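Local coordinates for protein transcriptional regulator, MarR family (Listeria monocytogenes str. 4b, PDB 2QWW) that represses transcription as a MarR-type winged-helix dimer that binds DNA, probably at operator sites of its target genes, at the interface of chains A and B. Residues are numbered along the deposited sequence; one frame, centred on the assembly and turned at random. Chains: chain A/B, Transcriptional regulator, MarR family.

The interface of chains A and B. Residues chain A 127, 130-131, 135; chain B 141, 145, 149.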
loop_
_atom_site.group_PDB
_atom_site.type_symbol
_atom_site.label_atom_id
_atom_site.label_comp_id
_atom_site.label_asym_id
_atom_site.label_seq_id
_atom_site.Cartn_x
_atom_site.Cartn_y
_atom_site.Cartn_z
ATOM N N VAL A 127 19.828 9.042 4.663
ATOM C CA VAL A 127 19.663 9.554 3.304
ATOM C C VAL A 127 20.013 11.038 3.297
ATOM O O VAL A 127 20.846 11.482 2.497
ATOM C CB VAL A 127 18.224 9.314 2.740
ATOM C CG1 VAL A 127 18.047 9.976 1.378
ATOM C CG2 VAL A 127 17.927 7.818 2.627
ATOM N N ASN A 130 23.503 12.346 3.035
ATOM C CA ASN A 130 24.102 12.347 1.699
ATOM C C ASN A 130 23.420 13.307 0.721
ATOM O O ASN A 130 23.602 13.202 -0.493
ATOM C CB ASN A 130 24.132 10.933 1.142
ATOM C CG ASN A 130 25.167 10.066 1.838
ATOM O OD1 ASN A 130 26.150 9.669 1.227
ATOM N ND2 ASN A 130 24.973 9.807 3.123
ATOM N N LEU A 131 22.650 14.244 1.268
ATOM C CA LEU A 131 21.964 15.279 0.506
ATOM C C LEU A 131 22.342 16.648 1.058
ATOM O O LEU A 131 22.635 16.781 2.236
ATOM C CB LEU A 131 20.441 15.113 0.590
ATOM C CG LEU A 131 19.820 13.847 -0.008
ATOM C CD1 LEU A 131 18.309 13.896 0.173
ATOM C CD2 LEU A 131 20.151 13.705 -1.440
ATOM N N GLU A 135 19.204 20.504 -1.534
ATOM C CA GLU A 135 18.529 19.357 -2.155
ATOM C C GLU A 135 17.320 18.889 -1.330
ATOM O O GLU A 135 16.266 18.517 -1.867
ATOM C CB GLU A 135 19.490 18.188 -2.324
ATOM C CG GLU A 135 20.512 18.317 -3.458
ATOM C CD GLU A 135 21.539 17.198 -3.442
ATOM O OE1 GLU A 135 22.145 16.973 -2.379
ATOM O OE2 GLU A 135 21.757 16.551 -4.489
ATOM N N ARG B 141 15.428 13.622 -10.453
ATOM C CA ARG B 141 16.768 13.392 -9.958
ATOM C C ARG B 141 16.829 13.248 -8.448
ATOM O O ARG B 141 17.539 12.394 -7.946
ATOM C CB ARG B 141 17.692 14.520 -10.427
ATOM C CG ARG B 141 19.148 14.237 -10.205
ATOM C CD ARG B 141 19.980 15.444 -10.543
ATOM N NE ARG B 141 19.858 16.512 -9.544
ATOM C CZ ARG B 141 20.478 16.521 -8.364
ATOM N NH1 ARG B 141 21.254 15.507 -7.982
ATOM N NH2 ARG B 141 20.309 17.550 -7.538
ATOM N N LYS B 145 17.633 9.917 -6.267
ATOM C CA LYS B 145 18.754 9.967 -5.347
ATOM C C LYS B 145 18.348 9.355 -4.013
ATOM O O LYS B 145 19.122 8.635 -3.399
ATOM C CB LYS B 145 19.247 11.406 -5.181
ATOM C CG LYS B 145 20.610 11.522 -4.550
ATOM C CD LYS B 145 21.222 12.898 -4.759
ATOM C CE LYS B 145 22.659 12.946 -4.259
ATOM N N LEU B 149 19.891 6.004 -2.406
ATOM C CA LEU B 149 20.507 6.080 -1.094
ATOM C C LEU B 149 19.826 5.115 -0.138
ATOM O O LEU B 149 20.473 4.590 0.763
ATOM C CB LEU B 149 20.480 7.508 -0.550
ATOM C CG LEU B 149 21.498 8.444 -1.207
ATOM C CD1 LEU B 149 21.281 9.879 -0.754
ATOM C CD2 LEU B 149 22.948 7.974 -0.923
#
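B:Leu149, with 63 Å² of its surface hidden by chain A, forms the apolar centre of this patch of the MarR-family dimer interface, where helix 133-150 of one subunit packs against the end of helix 118-128, the linking loop and the first turn of helix 133-150 of the other. Its CG lies anti to the carbonyl carbon (chi1 -75°), and the fork of the side chain enters that surface. Methyl CD1 of B:Leu149 sits 3.6 Å from CB of A:Asn130 and also touches the main-chain O of A:Val127. The other methyl, CD2 of B:Leu149, lies along the same asparagine, 3.8 Å from CB of A:Asn130, so the beta carbon carries this contact. A:Val127 lies obliquely alongside, with CG1 against CB of B:Leu149 and 3.9 Å from its CD1.

One turn back along the helix, B:Lys145 meets A:Leu131 tip to tip: methyl CD2 of the leucine is 3.6 Å from the lysine CD. The chain of B:Lys145 is extended beyond CG and modelled only to CE, which passes 3.7 Å from the carboxylate OE2 of A:Glu135.

At the polar rim that same oxygen faces B:Arg141. The arginine chain bends at chi3 (73°), presenting its guanidinium edge, and OE2 of A:Glu135 lies in plane with it, 3.5 Å from NH2 of B:Arg141, a long salt bridge. Carboxylate and guanidinium planes are only 15° apart, although the two side chains cross at about a right angle.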